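Local atomic coordinates of AGR_C_1268p (PDB entry 2GHS), a protein that probably binds a divalent metal ion and hydrolyses sugar lactones, as a regucalcin-like gluconolactonase of the SMP-30 family with a beta-propeller fold. Residues A[233-238]-A[273-278]; A[266-270]-A[310-314]; A[59-63]-A[75-79]. All coordinates share one frame; numbering follows the deposited sequence.

Contact 1: residues A[233-238]-A[273-278]; sequences DGSVCD and TTCPAF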
ATOM      1  N   ASP A 233      -0.081   6.175  -6.730  1.00  8.86           N
ATOM      2  CA  ASP A 233      -0.103   4.781  -6.307  1.00  9.17           C
ATOM      3  C   ASP A 233      -0.404   4.720  -4.792  1.00 10.47           C
ATOM      4  O   ASP A 233      -1.328   5.386  -4.343  1.00  9.42           O
ATOM      5  CB  ASP A 233       1.232   4.094  -6.699  1.00  9.51           C
ATOM      6  CG  ASP A 233       1.146   3.355  -8.009  1.00 21.40           C
ATOM      7  OD1 ASP A 233       0.409   3.807  -8.931  1.00 21.31           O
ATOM      8  OD2 ASP A 233       1.823   2.318  -8.118  1.00 21.94           O
ATOM      9  N   GLY A 234       0.350   3.935  -3.997  1.00  9.30           N
ATOM     10  CA  GLY A 234       0.043   3.787  -2.579  1.00  9.73           C
ATOM     11  C   GLY A 234       0.338   5.036  -1.792  1.00  8.36           C
ATOM     12  O   GLY A 234       1.172   5.869  -2.201  1.00  8.51           O
ATOM     13  N   SER A 235      -0.410   5.190  -0.698  1.00  8.71           N
ATOM     14  CA  SER A 235      -0.246   6.312   0.220  1.00  8.52           C
ATOM     15  C   SER A 235      -0.349   5.959   1.680  1.00 10.90           C
ATOM     16  O   SER A 235      -1.069   5.027   2.055  1.00 10.01           O
ATOM     17  CB  SER A 235      -1.314   7.368  -0.020  1.00  9.23           C
ATOM     18  OG  SER A 235      -1.226   7.933  -1.321  1.00  9.57           O
ATOM     19  N   VAL A 236       0.352   6.755   2.479  1.00  9.03           N
ATOM     20  CA  VAL A 236       0.173   6.783   3.947  1.00  8.45           C
ATOM     21  C   VAL A 236      -0.215   8.195   4.356  1.00  8.70           C
ATOM     22  O   VAL A 236      -0.062   9.140   3.616  1.00  9.14           O
ATOM     23  CB  VAL A 236       1.378   6.272   4.733  1.00  9.53           C
ATOM     24  CG1 VAL A 236       1.606   4.783   4.477  1.00 12.85           C
ATOM     25  CG2 VAL A 236       2.624   7.106   4.436  1.00 13.00           C
ATOM     26  N   CYS A 237      -0.772   8.303   5.544  1.00  8.36           N
ATOM     27  CA  CYS A 237      -1.224   9.553   6.104  1.00  9.48           C
ATOM     28  C   CYS A 237      -0.553   9.695   7.486  1.00  9.39           C
ATOM     29  O   CYS A 237      -0.649   8.794   8.345  1.00  8.97           O
ATOM     30  CB  CYS A 237      -2.744   9.560   6.163  1.00  9.28           C
ATOM     31  SG  CYS A 237      -3.467  11.097   6.719  1.00 12.43           S
ATOM     32  N   ASP A 238       0.215  10.780   7.671  1.00  9.80           N
ATOM     33  CA  ASP A 238       0.989  10.926   8.894  1.00  8.55           C
ATOM     34  C   ASP A 238       0.155  11.473  10.087  1.00  9.19           C
ATOM     35  O   ASP A 238      -1.052  11.652   9.997  1.00  9.69           O
ATOM     36  CB  ASP A 238       2.289  11.718   8.648  1.00  8.56           C
ATOM     37  CG  ASP A 238       2.071  13.188   8.383  1.00  8.19           C
ATOM     38  OD1 ASP A 238       0.991  13.727   8.716  1.00  9.93           O
ATOM     39  OD2 ASP A 238       3.020  13.857   7.836  1.00  9.97           O
ATOM     40  N   THR A 273       7.618   3.944  -8.609  1.00  6.55           N
ATOM     41  CA  THR A 273       7.460   4.012  -7.164  1.00  6.65           C
ATOM     42  C   THR A 273       6.057   3.491  -6.839  1.00  7.08           C
ATOM     43  O   THR A 273       5.062   3.943  -7.449  1.00  7.78           O
ATOM     44  CB  THR A 273       7.549   5.449  -6.676  1.00  8.97           C
ATOM     45  OG1 THR A 273       8.410   6.191  -7.503  1.00 12.86           O
ATOM     46  CG2 THR A 273       8.041   5.511  -5.234  1.00 14.25           C
ATOM     47  N   THR A 274       5.942   2.563  -5.886  1.00  6.74           N
ATOM     48  CA  THR A 274       4.626   1.961  -5.644  1.00  7.20           C
ATOM     49  C   THR A 274       3.945   2.280  -4.310  1.00  9.00           C
ATOM     50  O   THR A 274       2.760   2.492  -4.301  1.00  8.18           O
ATOM     51  CB  THR A 274       4.670   0.443  -5.788  1.00 10.50           C
ATOM     52  OG1 THR A 274       5.717  -0.074  -4.995  1.00  9.16           O
ATOM     53  CG2 THR A 274       4.890   0.057  -7.238  1.00  8.88           C
ATOM     54  N   CYS A 275       4.672   2.335  -3.212  1.00  5.39           N
ATOM     55  CA  CYS A 275       4.025   2.487  -1.911  1.00  6.97           C
ATOM     56  C   CYS A 275       4.991   2.863  -0.796  1.00  6.13           C
ATOM     57  O   CYS A 275       6.077   2.306  -0.732  1.00  7.22           O
ATOM     58  CB  CYS A 275       3.273   1.206  -1.508  1.00 10.28           C
ATOM     59  SG  CYS A 275       2.025   1.462  -0.205  1.00 11.19           S
ATOM     60  N   PRO A 276       4.580   3.806   0.071  1.00  7.52           N
ATOM     61  CA  PRO A 276       5.336   4.047   1.309  1.00  9.20           C
ATOM     62  C   PRO A 276       4.842   3.254   2.530  1.00  8.79           C
ATOM     63  O   PRO A 276       3.705   2.768   2.573  1.00  7.75           O
ATOM     64  CB  PRO A 276       5.142   5.538   1.516  1.00  9.08           C
ATOM     65  CG  PRO A 276       3.856   5.857   0.869  1.00 11.81           C
ATOM     66  CD  PRO A 276       3.457   4.745  -0.040  1.00  7.49           C
ATOM     67  N   ALA A 277       5.662   3.196   3.563  1.00  7.24           N
ATOM     68  CA  ALA A 277       5.260   2.609   4.851  1.00  6.90           C
ATOM     69  C   ALA A 277       6.065   3.262   5.979  1.00  7.10           C
ATOM     70  O   ALA A 277       7.238   3.511   5.803  1.00  8.38           O
ATOM     71  CB  ALA A 277       5.467   1.106   4.854  1.00  7.08           C
ATOM     72  N   PHE A 278       5.429   3.543   7.123  1.00  6.31           N
ATOM     73  CA  PHE A 278       6.138   3.965   8.311  1.00  7.53           C
ATOM     74  C   PHE A 278       6.841   2.789   8.952  1.00  7.28           C
ATOM     75  O   PHE A 278       6.240   1.733   9.151  1.00  7.00           O
ATOM     76  CB  PHE A 278       5.191   4.593   9.334  1.00  7.24           C
ATOM     77  CG  PHE A 278       4.428   5.775   8.800  1.00  6.37           C
ATOM     78  CD1 PHE A 278       5.130   6.901   8.333  1.00  8.89           C
ATOM     79  CD2 PHE A 278       3.037   5.783   8.771  1.00  5.43           C
ATOM     80  CE1 PHE A 278       4.457   8.014   7.825  1.00  9.10           C
ATOM     81  CE2 PHE A 278       2.351   6.907   8.279  1.00  4.88           C
ATOM     82  CZ  PHE A 278       3.062   8.006   7.795  1.00  6.56           C
TER
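Two strands from neighbouring blades of the beta-propeller, 231-237 and 273-279, run side by side close to the centre of the molecule, at the predicted metal and active site that includes D233. The segments are nearly parallel, 14° apart, yet a single hydrogen bond joins them: G234 N donates to T274 O (2.8 Å, 154° at the hydrogen). The same carbonyl lies against D233, whose CB is 3.3 Å from T274 O. D233 is predicted to bind the metal and to act as proton donor or acceptor; the predicted metal ligands N182 and E52 lie near D233 and C275, respectively. At G234 the two backbones are closest, and C275 SG lies 3.9 Å from G234 CA. Further along, the strands part and side chains fill the gap between them. V236 holds CG1 anti to its carbonyl carbon (chi1 -66°), against P276 O, which leaves CG2 between the backbone N and the carbonyl carbon, facing P276 and F278. L286 of strand 285-290 packs against all three side chains. The phenyl ring slides past V236 in the opposite direction, its CZ 3.5 Å from V236 CG2, and its edge reaches the backbone, with F278 CE2 3.5 Å from C237 O near the ring plane.

Contact 2: residues A[266-270]-A[310-314]; sequences YEVPG and FELGI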
ATOM      1  N   TYR A 266       9.815  13.935  -2.711  1.00  7.85           N
ATOM      2  CA  TYR A 266      10.993  13.266  -2.172  1.00  6.84           C
ATOM      3  C   TYR A 266      11.377  12.231  -3.196  1.00  8.11           C
ATOM      4  O   TYR A 266      10.613  11.270  -3.469  1.00 10.12           O
ATOM      5  CB  TYR A 266      10.670  12.592  -0.825  1.00  5.73           C
ATOM      6  CG  TYR A 266      10.247  13.567   0.248  1.00  3.30           C
ATOM      7  CD1 TYR A 266       8.922  13.963   0.363  1.00  7.96           C
ATOM      8  CD2 TYR A 266      11.188  14.176   1.072  1.00  7.09           C
ATOM      9  CE1 TYR A 266       8.531  14.887   1.292  1.00  9.82           C
ATOM     10  CE2 TYR A 266      10.773  15.109   2.042  1.00  8.44           C
ATOM     11  CZ  TYR A 266       9.444  15.462   2.126  1.00  7.91           C
ATOM     12  OH  TYR A 266       9.042  16.406   3.083  1.00  9.53           O
ATOM     13  N   GLU A 267      12.525  12.452  -3.829  1.00  5.94           N
ATOM     14  CA  GLU A 267      13.017  11.599  -4.895  1.00  7.48           C
ATOM     15  C   GLU A 267      13.513  10.248  -4.333  1.00  8.25           C
ATOM     16  O   GLU A 267      14.062  10.177  -3.227  1.00  8.68           O
ATOM     17  CB  GLU A 267      14.093  12.306  -5.726  1.00  7.58           C
ATOM     18  CG  GLU A 267      13.591  13.574  -6.438  1.00 10.92           C
ATOM     19  CD  GLU A 267      14.644  14.261  -7.292  1.00 11.90           C
ATOM     20  OE1 GLU A 267      15.858  13.991  -7.126  1.00 16.49           O
ATOM     21  OE2 GLU A 267      14.255  15.097  -8.161  1.00 17.13           O
ATOM     22  N   VAL A 268      13.297   9.191  -5.111  1.00  9.24           N
ATOM     23  CA  VAL A 268      13.846   7.832  -4.864  1.00  9.74           C
ATOM     24  C   VAL A 268      14.354   7.266  -6.186  1.00 10.88           C
ATOM     25  O   VAL A 268      13.874   7.638  -7.251  1.00 13.25           O
ATOM     26  CB  VAL A 268      12.836   6.857  -4.245  1.00 13.75           C
ATOM     27  CG1 VAL A 268      12.347   7.389  -2.884  1.00 16.72           C
ATOM     28  CG2 VAL A 268      11.673   6.673  -5.099  1.00 12.64           C
ATOM     29  N   PRO A 269      15.365   6.404  -6.110  1.00 10.38           N
ATOM     30  CA  PRO A 269      16.016   5.913  -7.326  1.00 11.74           C
ATOM     31  C   PRO A 269      15.165   5.042  -8.219  1.00 13.51           C
ATOM     32  O   PRO A 269      15.357   5.087  -9.436  1.00 16.62           O
ATOM     33  CB  PRO A 269      17.231   5.125  -6.793  1.00 11.77           C
ATOM     34  CG  PRO A 269      17.480   5.676  -5.477  1.00 11.66           C
ATOM     35  CD  PRO A 269      16.101   5.980  -4.912  1.00 12.24           C
ATOM     36  N   GLY A 270      14.246   4.259  -7.662  1.00 11.39           N
ATOM     37  CA  GLY A 270      13.355   3.443  -8.514  1.00 11.94           C
ATOM     38  C   GLY A 270      12.198   4.275  -9.016  1.00 11.67           C
ATOM     39  O   GLY A 270      11.394   4.763  -8.199  1.00 13.52           O
ATOM     40  N   PHE A 310      13.592   1.057  -0.593  1.00  7.67           N
ATOM     41  CA  PHE A 310      14.392   2.148  -0.044  1.00  6.80           C
ATOM     42  C   PHE A 310      13.878   2.667   1.295  1.00  6.98           C
ATOM     43  O   PHE A 310      12.767   2.399   1.679  1.00  8.00           O
ATOM     44  CB  PHE A 310      14.388   3.328  -1.014  1.00  7.33           C
ATOM     45  CG  PHE A 310      14.727   2.956  -2.422  1.00  6.01           C
ATOM     46  CD1 PHE A 310      16.058   2.814  -2.836  1.00  6.90           C
ATOM     47  CD2 PHE A 310      13.713   2.735  -3.374  1.00 10.46           C
ATOM     48  CE1 PHE A 310      16.359   2.398  -4.158  1.00  6.80           C
ATOM     49  CE2 PHE A 310      14.028   2.355  -4.694  1.00  7.44           C
ATOM     50  CZ  PHE A 310      15.328   2.157  -5.073  1.00  9.13           C
ATOM     51  N   GLU A 311      14.707   3.416   1.982  1.00  7.68           N
ATOM     52  CA  GLU A 311      14.287   4.273   3.102  1.00  6.73           C
ATOM     53  C   GLU A 311      14.707   5.697   2.791  1.00  8.89           C
ATOM     54  O   GLU A 311      15.859   5.952   2.416  1.00  6.99           O
ATOM     55  CB  GLU A 311      14.968   3.796   4.380  1.00 10.09           C
ATOM     56  CG  GLU A 311      14.565   4.468   5.652  1.00 13.77           C
ATOM     57  CD  GLU A 311      15.461   4.001   6.781  1.00 20.41           C
ATOM     58  OE1 GLU A 311      15.244   2.920   7.323  1.00 26.47           O
ATOM     59  OE2 GLU A 311      16.443   4.693   7.118  1.00 38.74           O
ATOM     60  N   LEU A 312      13.824   6.664   3.006  1.00  8.79           N
ATOM     61  CA  LEU A 312      14.190   8.063   2.764  1.00  7.29           C
ATOM     62  C   LEU A 312      15.173   8.564   3.838  1.00  6.69           C
ATOM     63  O   LEU A 312      15.242   7.974   4.936  1.00  7.23           O
ATOM     64  CB  LEU A 312      12.936   8.941   2.791  1.00  8.42           C
ATOM     65  CG  LEU A 312      11.870   8.737   1.714  1.00  9.17           C
ATOM     66  CD1 LEU A 312      10.839   9.861   1.772  1.00 12.53           C
ATOM     67  CD2 LEU A 312      12.505   8.707   0.350  1.00 12.03           C
ATOM     68  N   GLY A 313      15.892   9.649   3.552  1.00  7.37           N
ATOM     69  CA  GLY A 313      16.816  10.220   4.512  1.00  7.83           C
ATOM     70  C   GLY A 313      16.178  11.110   5.559  1.00  8.45           C
ATOM     71  O   GLY A 313      16.822  11.512   6.522  1.00  8.06           O
ATOM     72  N   ILE A 314      14.900  11.420   5.364  1.00  9.24           N
ATOM     73  CA  ILE A 314      14.193  12.401   6.212  1.00  9.79           C
ATOM     74  C   ILE A 314      13.331  11.742   7.263  1.00 11.72           C
ATOM     75  O   ILE A 314      12.887  10.599   7.160  1.00 13.92           O
ATOM     76  CB  ILE A 314      13.322  13.374   5.368  1.00 14.77           C
ATOM     77  CG1 ILE A 314      12.271  12.586   4.568  1.00 21.35           C
ATOM     78  CG2 ILE A 314      14.201  14.244   4.459  1.00 14.69           C
ATOM     79  CD1 ILE A 314      10.921  12.995   4.847  1.00 25.32           C
TER
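V268 packs on L312, Y266 on I314 and P269 on F310 where segments 266-270 and 310-314 run in nearly opposite directions between two blades of the propeller. L312 divides its two methyls: CD2 presses on V268 CG1 at 3.5 Å, tighter than usual carbon packing, while CD1 lies 3.8 Å from Y266 CB. I314 crosses the tyrosine at about a right angle, with its CD1 3.5 Å from Y266 CE2. The chi1 of I314, 60°, sets its CG1 between the backbone N and the carbonyl carbon, and from there the branch reaches the ring.

A CH-pi contact joins P269 and F310. P269 CD sits over one face of F310, 3.8 Å from the ring centroid and 14° off the ring normal, displaced toward the rim. Backbone packing is added where G270 N comes within 3.5 Å of F310 CZ.

Other parts of the chain complete the surroundings: the Y266 ring stacks with F36 and W244, its hydroxyl bonds R255, and the backbone carbonyl P269 O accepts from N303. No hydrogen bond joins the two segments, so this seam between blades depends on the fit of methyls, rings and proline rather than on directional bonds.

Contact 3: residues A[59-63]-A[75-79]; sequences ASGTA and ELHLA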
ATOM      1  N   ALA A  59       6.250  -4.856  17.055  1.00  9.54           N
ATOM      2  CA  ALA A  59       6.543  -5.803  18.099  1.00 10.18           C
ATOM      3  C   ALA A  59       7.747  -6.691  17.773  1.00 11.13           C
ATOM      4  O   ALA A  59       8.520  -7.013  18.662  1.00 12.75           O
ATOM      5  CB  ALA A  59       5.303  -6.628  18.404  1.00  8.44           C
ATOM      6  N   SER A  60       7.926  -7.045  16.503  1.00 11.04           N
ATOM      7  CA  SER A  60       9.079  -7.827  16.085  1.00 11.97           C
ATOM      8  C   SER A  60      10.154  -7.004  15.368  1.00 14.97           C
ATOM      9  O   SER A  60      11.218  -7.548  15.056  1.00 16.15           O
ATOM     10  CB  SER A  60       8.625  -8.938  15.150  1.00 13.66           C
ATOM     11  OG  SER A  60       8.134  -8.387  13.971  1.00 15.28           O
ATOM     12  N   GLY A  61       9.858  -5.737  15.055  1.00 11.01           N
ATOM     13  CA  GLY A  61      10.775  -4.853  14.332  1.00  9.81           C
ATOM     14  C   GLY A  61      11.000  -5.337  12.921  1.00  8.33           C
ATOM     15  O   GLY A  61      12.109  -5.276  12.395  1.00 10.69           O
ATOM     16  N   THR A  62       9.919  -5.767  12.291  1.00  5.74           N
ATOM     17  CA  THR A  62       9.974  -6.424  10.971  1.00  6.19           C
ATOM     18  C   THR A  62       9.082  -5.703   9.915  1.00  7.07           C
ATOM     19  O   THR A  62       7.918  -5.410  10.174  1.00  8.64           O
ATOM     20  CB  THR A  62       9.536  -7.900  11.089  1.00  7.69           C
ATOM     21  OG1 THR A  62      10.388  -8.577  12.021  1.00  9.84           O
ATOM     22  CG2 THR A  62       9.640  -8.602   9.767  1.00 12.62           C
ATOM     23  N   ALA A  63       9.676  -5.366   8.780  1.00  6.76           N
ATOM     24  CA  ALA A  63       8.947  -4.863   7.635  1.00  5.89           C
ATOM     25  C   ALA A  63       8.541  -6.032   6.757  1.00  9.02           C
ATOM     26  O   ALA A  63       9.300  -6.967   6.543  1.00  7.34           O
ATOM     27  CB  ALA A  63       9.832  -3.872   6.858  1.00  8.89           C
ATOM     28  N   GLU A  75      10.017 -10.485   4.011  1.00  8.24           N
ATOM     29  CA  GLU A  75      10.146 -10.193   5.445  1.00  7.98           C
ATOM     30  C   GLU A  75      11.576  -9.684   5.665  1.00  9.98           C
ATOM     31  O   GLU A  75      12.525 -10.333   5.251  1.00  7.27           O
ATOM     32  CB  GLU A  75       9.937 -11.476   6.238  1.00 11.09           C
ATOM     33  CG  GLU A  75      10.043 -11.317   7.730  1.00  9.91           C
ATOM     34  CD  GLU A  75       9.911 -12.618   8.515  1.00 18.57           C
ATOM     35  OE1 GLU A  75       9.766 -13.711   7.916  1.00 13.80           O
ATOM     36  OE2 GLU A  75       9.945 -12.533   9.769  1.00 13.87           O
ATOM     37  N   LEU A  76      11.698  -8.510   6.304  1.00  7.30           N
ATOM     38  CA  LEU A  76      12.976  -7.900   6.595  1.00  6.07           C
ATOM     39  C   LEU A  76      13.011  -7.476   8.042  1.00  5.43           C
ATOM     40  O   LEU A  76      12.310  -6.555   8.441  1.00  7.87           O
ATOM     41  CB  LEU A  76      13.211  -6.664   5.710  1.00  8.37           C
ATOM     42  CG  LEU A  76      14.544  -5.921   5.954  1.00 11.93           C
ATOM     43  CD1 LEU A  76      15.728  -6.820   5.663  1.00 13.30           C
ATOM     44  CD2 LEU A  76      14.623  -4.635   5.152  1.00 14.07           C
ATOM     45  N   HIS A  77      13.895  -8.100   8.811  1.00  5.98           N
ATOM     46  CA  HIS A  77      14.133  -7.675  10.190  1.00  7.64           C
ATOM     47  C   HIS A  77      15.079  -6.473  10.150  1.00  7.85           C
ATOM     48  O   HIS A  77      16.238  -6.602   9.770  1.00  8.89           O
ATOM     49  CB  HIS A  77      14.763  -8.811  11.024  1.00  7.85           C
ATOM     50  CG  HIS A  77      14.967  -8.450  12.459  1.00  6.65           C
ATOM     51  ND1 HIS A  77      16.199  -8.105  12.974  1.00 14.33           N
ATOM     52  CD2 HIS A  77      14.073  -8.289  13.464  1.00 13.49           C
ATOM     53  CE1 HIS A  77      16.054  -7.784  14.249  1.00 16.07           C
ATOM     54  NE2 HIS A  77      14.774  -7.889  14.569  1.00 13.82           N
ATOM     55  N   LEU A  78      14.598  -5.315  10.562  1.00  8.14           N
ATOM     56  CA  LEU A  78      15.315  -4.074  10.246  1.00 12.12           C
ATOM     57  C   LEU A  78      16.678  -3.944  10.856  1.00 15.16           C
ATOM     58  O   LEU A  78      17.648  -3.525  10.186  1.00 14.89           O
ATOM     59  CB  LEU A  78      14.489  -2.870  10.664  1.00 14.79           C
ATOM     60  CG  LEU A  78      13.263  -2.570   9.844  1.00 19.61           C
ATOM     61  CD1 LEU A  78      12.772  -1.210  10.293  1.00 25.19           C
ATOM     62  CD2 LEU A  78      13.578  -2.586   8.359  1.00 22.78           C
ATOM     63  N   ALA A  79      16.744  -4.238  12.149  1.00 12.86           N
ATOM     64  CA  ALA A  79      17.956  -4.006  12.917  1.00 15.63           C
ATOM     65  C   ALA A  79      19.104  -4.845  12.423  1.00 17.71           C
ATOM     66  O   ALA A  79      20.268  -4.387  12.435  1.00 19.45           O
ATOM     67  CB  ALA A  79      17.686  -4.291  14.384  1.00 16.65           C
TER
HETATM   68  O   HOH W   1      14.302  -4.506  13.822  1.00 21.65           O
HETATM   69  O   HOH W   2      11.194 -11.003  11.512  1.00 31.28           O
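The beta hairpin of strands 62-67 and 72-77 carries this contact at its open end, where a G1 bulge leads into the first strand: G61 and T62 both face D57 on the preceding strand. G61 has the positive phi (66°) of the first bulge position. Its carbonyl accepts L78 N in a nearly straight bond (3.1 Å, 173° at the hydrogen). Water 1 donates to G61 O as well and accepts from A79 N, bridging the turn to the chain beyond the second strand. A63 and L76 form a hydrogen-bonded antiparallel pair, A63 N to L76 O and L76 N to A63 O, both 2.9 Å. T62 and H77 are the adjoining non-hydrogen-bonded pair; T62 CA makes a CA-H...O contact with L76 O.

T62 CG2, anti to the backbone N (OG1 at chi1 -58°), meets E75 CG at 3.4 Å. The hydroxyl has two partners: T62 OG1 shares a hydrogen bond with S60 OG and another with water 2, which donates to E75 OE2. The extended E75 chain brings its carboxylate to that water, while E75 OE1 is bonded by H86. The imidazole of H77 crosses T62 at about a right angle and turns its edge to S60 O, 3.4 Å from H77 CD2; its ND1 is bonded to S80. Water 1 lies above one face of this ring, toward the rim. On the other side of the sheet A63 CB packs loosely on L78 CD2. A regular antiparallel hairpin between the two middle strands, entered through a G1 bulge against the first, is consistent with a four-stranded propeller blade.

How the contacts relate
Contacts 1 and 2 are both buried and lie between the same two blades: strands 262-267 and 231-237 share one sheet, 273-279 and 309-311 the next. Their segments alternate along the chain, and the contacts touch where T273 CG2 packs on V268 CG2 at 3.8 Å. Contact 1 is nearest the centre of the chain, beside the predicted metal site, and mixes a backbone bond with apolar packing; contact 2, its centre about 16 Å from that of the chain, has no hydrogen bond between its segments and rests mainly on apolar and CH-pi packing. Contact 3 touches neither. Partly exposed, it lies within one blade, its centre about 17 Å from the chain centre, and uses backbone hydrogen bonds and bridging waters.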